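PDB 3KEB: probable thiol peroxidase from Chromobacterium violaceum, which is assigned to the thiol peroxidases, thioredoxin-fold enzymes that reduce peroxides, although its own peroxidase activity is only presumed. Local coordinates for residues Asp26-Phe31 against Ala139-Asp144; Leu52-Leu57 against Arg71-Phe76. All coordinates share one frame; numbering follows the deposited sequence.

Interaction 1 (Asp26-Phe31 against Ala139-Asp144)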
ATOM      1  N   ASP A  26     -18.856   6.461  21.164  1.00 13.59           N
ATOM      2  CA  ASP A  26     -17.757   5.500  21.290  1.00 13.99           C
ATOM      3  C   ASP A  26     -16.407   6.193  21.485  1.00 13.66           C
ATOM      4  O   ASP A  26     -16.171   7.300  20.948  1.00 14.77           O
ATOM      5  CB  ASP A  26     -17.610   4.605  20.037  1.00 14.11           C
ATOM      6  CG  ASP A  26     -18.720   3.623  19.834  1.00 16.54           C
ATOM      7  OD1 ASP A  26     -19.601   3.457  20.711  1.00 16.37           O
ATOM      8  OD2 ASP A  26     -18.666   2.955  18.753  1.00 18.56           O
ATOM      9  N   TYR A  27     -15.510   5.541  22.228  1.00 12.48           N
ATOM     10  CA  TYR A  27     -14.088   5.881  22.222  1.00 12.65           C
ATOM     11  C   TYR A  27     -13.470   5.216  20.983  1.00 14.39           C
ATOM     12  O   TYR A  27     -13.832   4.078  20.649  1.00 15.50           O
ATOM     13  CB  TYR A  27     -13.391   5.411  23.492  1.00 12.94           C
ATOM     14  CG  TYR A  27     -13.653   6.276  24.710  1.00 13.34           C
ATOM     15  CD1 TYR A  27     -12.821   7.365  25.025  1.00 13.06           C
ATOM     16  CD2 TYR A  27     -14.707   6.022  25.544  1.00 12.91           C
ATOM     17  CE1 TYR A  27     -13.048   8.141  26.162  1.00  9.99           C
ATOM     18  CE2 TYR A  27     -14.929   6.800  26.670  1.00 13.16           C
ATOM     19  CZ  TYR A  27     -14.097   7.866  26.958  1.00 12.92           C
ATOM     20  OH  TYR A  27     -14.346   8.628  28.083  1.00 12.85           O
ATOM     21  N   LEU A  28     -12.626   5.953  20.260  1.00 13.98           N
ATOM     22  CA  LEU A  28     -11.935   5.382  19.089  1.00 14.77           C
ATOM     23  C   LEU A  28     -11.203   4.107  19.431  1.00 14.35           C
ATOM     24  O   LEU A  28     -10.517   3.998  20.514  1.00 15.42           O
ATOM     25  CB  LEU A  28     -10.972   6.376  18.458  1.00 13.63           C
ATOM     26  CG  LEU A  28     -11.492   7.669  17.817  1.00 16.49           C
ATOM     27  CD1 LEU A  28     -10.380   8.659  17.645  1.00 15.98           C
ATOM     28  CD2 LEU A  28     -12.219   7.391  16.492  1.00 14.36           C
ATOM     29  N   PRO A  29     -11.324   3.103  18.547  1.00 14.00           N
ATOM     30  CA  PRO A  29     -10.437   1.930  18.704  1.00 14.94           C
ATOM     31  C   PRO A  29      -8.982   2.305  18.540  1.00 14.38           C
ATOM     32  O   PRO A  29      -8.658   3.193  17.754  1.00 15.10           O
ATOM     33  CB  PRO A  29     -10.880   0.976  17.562  1.00 14.82           C
ATOM     34  CG  PRO A  29     -12.312   1.320  17.330  1.00 15.39           C
ATOM     35  CD  PRO A  29     -12.297   2.880  17.475  1.00 13.78           C
ATOM     36  N   SER A  30      -8.114   1.629  19.295  1.00 15.04           N
ATOM     37  CA  SER A  30      -6.704   1.856  19.207  1.00 16.69           C
ATOM     38  C   SER A  30      -6.249   1.450  17.827  1.00 16.23           C
ATOM     39  O   SER A  30      -6.891   0.649  17.146  1.00 16.65           O
ATOM     40  CB  SER A  30      -5.950   1.072  20.274  1.00 17.23           C
ATOM     41  OG  SER A  30      -6.124  -0.305  20.020  1.00 21.00           O
ATOM     42  N   PHE A  31      -5.174   2.052  17.372  1.00 17.12           N
ATOM     43  CA  PHE A  31      -4.551   1.618  16.129  1.00 17.18           C
ATOM     44  C   PHE A  31      -3.031   1.684  16.248  1.00 18.15           C
ATOM     45  O   PHE A  31      -2.495   2.440  17.082  1.00 18.54           O
ATOM     46  CB  PHE A  31      -5.114   2.397  14.904  1.00 16.64           C
ATOM     47  CG  PHE A  31      -4.917   3.896  14.918  1.00 16.36           C
ATOM     48  CD1 PHE A  31      -6.044   4.745  14.965  1.00 19.22           C
ATOM     49  CD2 PHE A  31      -3.661   4.484  14.768  1.00 16.17           C
ATOM     50  CE1 PHE A  31      -5.899   6.109  14.923  1.00 19.72           C
ATOM     51  CE2 PHE A  31      -3.493   5.888  14.761  1.00 17.72           C
ATOM     52  CZ  PHE A  31      -4.605   6.700  14.804  1.00 19.96           C
ATOM     53  N   ALA A 139     -14.618   6.681   4.682  1.00 12.22           N
ATOM     54  CA  ALA A 139     -15.352   7.008   5.902  1.00 12.03           C
ATOM     55  C   ALA A 139     -14.754   8.230   6.581  1.00 13.41           C
ATOM     56  O   ALA A 139     -13.631   8.702   6.262  1.00 13.20           O
ATOM     57  CB  ALA A 139     -15.406   5.783   6.860  1.00 12.32           C
ATOM     58  N   ILE A 140     -15.571   8.845   7.409  1.00 12.78           N
ATOM     59  CA  ILE A 140     -15.129  10.018   8.137  1.00 12.50           C
ATOM     60  C   ILE A 140     -15.562   9.886   9.532  1.00 11.66           C
ATOM     61  O   ILE A 140     -16.677   9.429   9.784  1.00 13.10           O
ATOM     62  CB  ILE A 140     -15.647  11.354   7.526  1.00 12.08           C
ATOM     63  CG1 ILE A 140     -15.048  12.551   8.258  1.00 13.01           C
ATOM     64  CG2 ILE A 140     -17.217  11.463   7.520  1.00 10.91           C
ATOM     65  CD1 ILE A 140     -15.175  13.893   7.386  1.00  7.64           C
ATOM     66  N   ILE A 141     -14.693  10.288  10.450  1.00 12.01           N
ATOM     67  CA  ILE A 141     -15.013  10.247  11.889  1.00 12.83           C
ATOM     68  C   ILE A 141     -14.470  11.462  12.588  1.00 12.42           C
ATOM     69  O   ILE A 141     -13.277  11.730  12.543  1.00 12.61           O
ATOM     70  CB  ILE A 141     -14.358   9.036  12.580  1.00 11.65           C
ATOM     71  CG1 ILE A 141     -14.765   7.733  11.921  1.00 14.78           C
ATOM     72  CG2 ILE A 141     -14.699   8.993  14.110  1.00 11.41           C
ATOM     73  CD1 ILE A 141     -13.993   6.512  12.444  1.00 13.76           C
ATOM     74  N   LEU A 142     -15.364  12.225  13.200  1.00 13.15           N
ATOM     75  CA  LEU A 142     -15.015  13.374  14.018  1.00 13.14           C
ATOM     76  C   LEU A 142     -14.958  12.901  15.472  1.00 12.63           C
ATOM     77  O   LEU A 142     -15.959  12.386  16.021  1.00 12.11           O
ATOM     78  CB  LEU A 142     -16.073  14.464  13.906  1.00 13.04           C
ATOM     79  CG  LEU A 142     -15.964  15.657  14.837  1.00 12.95           C
ATOM     80  CD1 LEU A 142     -14.720  16.500  14.523  1.00 12.96           C
ATOM     81  CD2 LEU A 142     -17.316  16.464  14.817  1.00 13.30           C
ATOM     82  N   ALA A 143     -13.798  13.139  16.096  1.00 12.73           N
ATOM     83  CA  ALA A 143     -13.560  12.773  17.523  1.00 12.50           C
ATOM     84  C   ALA A 143     -12.964  13.951  18.257  1.00 13.52           C
ATOM     85  O   ALA A 143     -12.217  14.766  17.672  1.00 12.94           O
ATOM     86  CB  ALA A 143     -12.630  11.552  17.652  1.00 12.53           C
ATOM     87  N   ASP A 144     -13.331  14.092  19.518  1.00 13.09           N
ATOM     88  CA  ASP A 144     -12.747  15.140  20.347  1.00 13.52           C
ATOM     89  C   ASP A 144     -11.358  14.764  20.882  1.00 12.55           C
ATOM     90  O   ASP A 144     -10.815  13.709  20.553  1.00 12.92           O
ATOM     91  CB  ASP A 144     -13.712  15.544  21.452  1.00 13.13           C
ATOM     92  CG  ASP A 144     -14.056  14.430  22.404  1.00 15.07           C
ATOM     93  OD1 ASP A 144     -13.240  13.502  22.597  1.00 14.51           O
ATOM     94  OD2 ASP A 144     -15.169  14.541  22.999  1.00 14.62           O
TER

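Interaction 2 (Leu52-Leu57 against Arg71-Phe76)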
ATOM      1  N   LEU A  52     -10.226  14.707  12.884  1.00 13.03           N
ATOM      2  CA  LEU A  52     -11.112  14.303  11.804  1.00 12.90           C
ATOM      3  C   LEU A  52     -10.341  13.182  11.089  1.00 14.54           C
ATOM      4  O   LEU A  52      -9.321  13.428  10.431  1.00 14.36           O
ATOM      5  CB  LEU A  52     -11.374  15.496  10.866  1.00 13.47           C
ATOM      6  CG  LEU A  52     -12.551  15.297   9.929  1.00 13.54           C
ATOM      7  CD1 LEU A  52     -13.940  15.009  10.658  1.00 13.24           C
ATOM      8  CD2 LEU A  52     -12.715  16.534   9.020  1.00 14.69           C
ATOM      9  N   ILE A  53     -10.762  11.954  11.334  1.00 14.08           N
ATOM     10  CA  ILE A  53     -10.163  10.772  10.668  1.00 15.11           C
ATOM     11  C   ILE A  53     -10.918  10.469   9.366  1.00 14.43           C
ATOM     12  O   ILE A  53     -12.137  10.499   9.329  1.00 15.22           O
ATOM     13  CB  ILE A  53     -10.167   9.563  11.596  1.00 14.69           C
ATOM     14  CG1 ILE A  53      -9.293   9.834  12.831  1.00 16.94           C
ATOM     15  CG2 ILE A  53      -9.726   8.273  10.864  1.00 15.32           C
ATOM     16  CD1 ILE A  53      -9.390   8.811  13.820  1.00 18.00           C
ATOM     17  N   VAL A  54     -10.185  10.276   8.283  1.00 13.51           N
ATOM     18  CA  VAL A  54     -10.773   9.961   7.021  1.00 14.70           C
ATOM     19  C   VAL A  54     -10.021   8.801   6.437  1.00 14.94           C
ATOM     20  O   VAL A  54      -8.783   8.853   6.361  1.00 15.03           O
ATOM     21  CB  VAL A  54     -10.669  11.167   6.020  1.00 15.58           C
ATOM     22  CG1 VAL A  54     -11.093  10.780   4.665  1.00 18.13           C
ATOM     23  CG2 VAL A  54     -11.567  12.367   6.494  1.00 17.07           C
ATOM     24  N   THR A  55     -10.769   7.781   6.034  1.00 13.99           N
ATOM     25  CA  THR A  55     -10.225   6.706   5.229  1.00 14.96           C
ATOM     26  C   THR A  55     -10.583   7.009   3.780  1.00 14.61           C
ATOM     27  O   THR A  55     -11.691   7.457   3.468  1.00 13.19           O
ATOM     28  CB  THR A  55     -10.785   5.355   5.658  1.00 15.43           C
ATOM     29  OG1 THR A  55     -12.248   5.412   5.656  1.00 15.91           O
ATOM     30  CG2 THR A  55     -10.241   4.984   7.033  1.00 15.94           C
ATOM     31  N   LEU A  56      -9.583   6.885   2.915  1.00 14.21           N
ATOM     32  CA  LEU A  56      -9.752   7.034   1.454  1.00 14.35           C
ATOM     33  C   LEU A  56      -9.368   5.710   0.847  1.00 12.35           C
ATOM     34  O   LEU A  56      -8.798   4.797   1.562  1.00 14.12           O
ATOM     35  CB  LEU A  56      -8.854   8.165   0.895  1.00 15.40           C
ATOM     36  CG  LEU A  56      -8.897   9.586   1.493  1.00 18.34           C
ATOM     37  CD1 LEU A  56      -7.729  10.435   1.004  1.00 18.27           C
ATOM     38  CD2 LEU A  56     -10.210  10.236   1.185  1.00 19.42           C
ATOM     39  N   LEU A  57      -9.830   5.463  -0.380  1.00 12.93           N
ATOM     40  CA  LEU A  57      -9.359   4.276  -1.092  1.00 10.23           C
ATOM     41  C   LEU A  57      -7.872   4.352  -1.284  1.00 11.09           C
ATOM     42  O   LEU A  57      -7.034   3.461  -0.912  1.00  5.47           O
ATOM     43  CB  LEU A  57     -10.083   4.061  -2.425  1.00  9.90           C
ATOM     44  CG  LEU A  57     -11.553   3.737  -2.371  1.00 12.47           C
ATOM     45  CD1 LEU A  57     -12.157   3.641  -3.809  1.00 11.25           C
ATOM     46  CD2 LEU A  57     -11.721   2.339  -1.555  1.00 12.94           C
ATOM     47  N   ARG A  71      -9.535  16.972  -1.012  1.00 14.37           N
ATOM     48  CA  ARG A  71      -9.570  18.381  -1.222  1.00 14.43           C
ATOM     49  C   ARG A  71     -10.818  19.025  -0.585  1.00 14.61           C
ATOM     50  O   ARG A  71     -10.739  20.123   0.025  1.00 13.43           O
ATOM     51  CB  ARG A  71      -9.515  18.706  -2.724  1.00 15.96           C
ATOM     52  CG  ARG A  71      -9.515  20.231  -3.053  1.00 17.33           C
ATOM     53  CD  ARG A  71      -9.861  20.543  -4.535  1.00 21.25           C
ATOM     54  NE  ARG A  71     -11.315  20.447  -4.768  1.00 25.41           N
ATOM     55  CZ  ARG A  71     -11.904  20.413  -5.977  1.00 27.18           C
ATOM     56  NH1 ARG A  71     -11.177  20.456  -7.091  1.00 25.31           N
ATOM     57  NH2 ARG A  71     -13.228  20.359  -6.066  1.00 26.61           N
ATOM     58  N   GLU A  72     -11.979  18.400  -0.756  1.00 14.41           N
ATOM     59  CA  GLU A  72     -13.228  18.954  -0.208  1.00 14.52           C
ATOM     60  C   GLU A  72     -13.162  18.964   1.334  1.00 12.55           C
ATOM     61  O   GLU A  72     -13.678  19.843   2.006  1.00 11.58           O
ATOM     62  CB  GLU A  72     -14.427  18.127  -0.716  1.00 16.10           C
ATOM     63  CG  GLU A  72     -14.591  18.291  -2.200  1.00 18.98           C
ATOM     64  CD  GLU A  72     -14.772  19.717  -2.588  1.00 25.20           C
ATOM     65  OE1 GLU A  72     -15.812  20.254  -2.166  1.00 30.11           O
ATOM     66  OE2 GLU A  72     -13.879  20.307  -3.260  1.00 30.73           O
ATOM     67  N   THR A  73     -12.514  17.968   1.868  1.00 12.76           N
ATOM     68  CA  THR A  73     -12.345  17.830   3.322  1.00 14.08           C
ATOM     69  C   THR A  73     -11.368  18.929   3.817  1.00 13.46           C
ATOM     70  O   THR A  73     -11.636  19.543   4.839  1.00 14.52           O
ATOM     71  CB  THR A  73     -11.765  16.446   3.701  1.00 14.29           C
ATOM     72  OG1 THR A  73     -12.609  15.387   3.229  1.00 15.48           O
ATOM     73  CG2 THR A  73     -11.640  16.298   5.251  1.00 15.59           C
ATOM     74  N   ARG A  74     -10.263  19.158   3.113  1.00 13.71           N
ATOM     75  CA  ARG A  74      -9.348  20.268   3.436  0.60 15.14           C
ATOM     76  C   ARG A  74     -10.083  21.604   3.393  1.00 14.94           C
ATOM     77  O   ARG A  74      -9.928  22.450   4.292  1.00 13.05           O
ATOM     78  CB  ARG A  74      -8.150  20.318   2.470  0.60 16.33           C
ATOM     79  CG  ARG A  74      -7.264  19.110   2.603  0.60 18.97           C
ATOM     80  CD  ARG A  74      -5.984  19.139   1.734  0.60 21.14           C
ATOM     81  NE  ARG A  74      -6.186  18.961   0.290  0.60 22.64           N
ATOM     82  CZ  ARG A  74      -5.983  19.916  -0.616  0.60 22.96           C
ATOM     83  NH1 ARG A  74      -6.199  19.665  -1.896  0.60 21.85           N
ATOM     84  NH2 ARG A  74      -5.606  21.142  -0.234  0.60 22.25           N
ATOM     85  N   ARG A  75     -10.894  21.814   2.350  1.00 14.08           N
ATOM     86  CA  ARG A  75     -11.652  23.032   2.238  1.00 14.84           C
ATOM     87  C   ARG A  75     -12.646  23.222   3.403  1.00 13.77           C
ATOM     88  O   ARG A  75     -12.762  24.337   3.966  1.00 12.39           O
ATOM     89  CB  ARG A  75     -12.375  23.159   0.888  1.00 16.47           C
ATOM     90  CG  ARG A  75     -11.400  23.495  -0.254  1.00 22.48           C
ATOM     91  CD  ARG A  75     -12.041  23.273  -1.598  1.00 29.93           C
ATOM     92  NE  ARG A  75     -11.164  23.616  -2.728  1.00 34.36           N
ATOM     93  CZ  ARG A  75     -11.590  23.684  -3.983  1.00 37.86           C
ATOM     94  NH1 ARG A  75     -12.881  23.462  -4.260  1.00 40.13           N
ATOM     95  NH2 ARG A  75     -10.746  24.010  -4.958  1.00 40.60           N
ATOM     96  N   PHE A  76     -13.352  22.160   3.774  1.00 12.73           N
ATOM     97  CA  PHE A  76     -14.247  22.217   4.925  1.00 12.38           C
ATOM     98  C   PHE A  76     -13.486  22.703   6.146  1.00 11.57           C
ATOM     99  O   PHE A  76     -13.968  23.551   6.896  1.00 11.15           O
ATOM    100  CB  PHE A  76     -14.738  20.818   5.220  1.00 14.03           C
ATOM    101  CG  PHE A  76     -15.450  20.710   6.496  1.00 13.79           C
ATOM    102  CD1 PHE A  76     -16.679  21.361   6.664  1.00 15.31           C
ATOM    103  CD2 PHE A  76     -14.928  19.950   7.517  1.00 17.95           C
ATOM    104  CE1 PHE A  76     -17.348  21.258   7.867  1.00 16.45           C
ATOM    105  CE2 PHE A  76     -15.610  19.845   8.736  1.00 17.87           C
ATOM    106  CZ  PHE A  76     -16.828  20.477   8.878  1.00 14.14           C
TER

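Interaction 1 (Asp26-Phe31 against Ala139-Asp144)
Leu28 spreads its two methyls over two residues of strand 139-143, Ile141 and Ala143, which stand two positions apart and so present their side chains on the same face of the sheet. CD1 of Leu28 lies 3.7 Å from CB of Ala143, and Leu28 CG itself comes within 4.0 Å of that methyl. The other branch, Leu28 CD2, rests 3.8 Å from Ile141 CG2. The leucine thus meets the strand with its forked end, one prong to each residue. Its CG stands opposite the carbonyl carbon and beside the backbone N (chi1 -64°), which carries the fork from the loop toward the sheet. At Ile141 the short branch does the touching: CG2 is anti to the backbone N while CG1 takes the place beside it (chi1 -57°), and the leucine and isoleucine slide past one another in opposite directions rather than meeting end on. The two backbones stay well apart, 7.7 Å between the CA atoms of Leu28 and Ala143, and no hydrogen bond joins the segments. Val149 of the adjoining strand 149-154 touches both Leu28 and Ile141, and the backbone of Leu28 is hydrogen-bonded to Asn147, so the loop is also held by the turn of the hairpin that joins strand 139-143 to strand 149-154. With nothing but buried methyl and methine groups meeting, the contact has no directional bond of its own; its chemistry implies that the loop is held against this face of the sheet by van der Waals contact and the exclusion of water.

Interaction 2 (Leu52-Leu57 against Arg71-Phe76)
The beta-alpha-beta unit formed by strand 51-55, helix 67-77 and strand 84-89 has its first strand and its helix joined here. Strand 52-55 and helix 71-76 run almost antiparallel, at 171°, with their axes 11.3 Å apart at closest approach. Thr73 bridges that gap with its methyl: CG2 lies 3.9 Å from CD2 of Leu52 and 4.1 Å from CG2 of Val54. With OG1 beside the backbone N (chi1 -58°), CG2 falls anti to it, and OG1 is hydrogen-bonded to the carbonyl oxygen of Leu69 one turn earlier. The polar end is therefore satisfied within the helix while the methyl serves the core. Val54 and Thr73 reach toward each other tip to tip, whereas Leu52 crosses the threonine obliquely. The same Leu52 CD2 also approaches the ring of Phe76 at its edge, near the ring plane, 4.3 Å from CD2 of the phenylalanine. Phe164 of helix 164-177 touches both Thr73 and Phe76, bringing a second helix to this side of the sheet. Away from the strand, Arg71, Glu72 and Arg75 form a salt-bridge network. Arg71 makes a hydrogen-bonded salt bridge side-on to one oxygen: its NE lies 3.0 Å from Glu72 OE2, and NH2 donates to the same atom. Arg75 adds its charge without pointing an N-H at that oxygen; Arg71 NE lies over the centre of the Arg75 guanidinium, the two groups being offset. An apolar strand face under a helix that keeps its charged residues on the other side is typical of the beta-alpha-beta crossover in the thioredoxin fold.

In the fold
After the small hairpin of strands 7-10 and 13-16 the chain passes through loop 26-31, which leads into strand 32-35, and only 107 residues later does strand 139-143 return to close interaction 1. Interaction 2 is nested within that long loop: strand 51-55 runs into helix 67-77 and closes a much shorter one, with 13 residues between its segments. Their centres lie 14 Å apart, yet the two contacts share one sheet. Strands 51-55 and 139-143 are antiparallel neighbours, joined by backbone hydrogen bonds between Ile53 and Ile141 and between Thr55 and Ala139. Together the contacts tie helix 67-77 and the loop before strand 32-35 to adjacent strands of the central sheet.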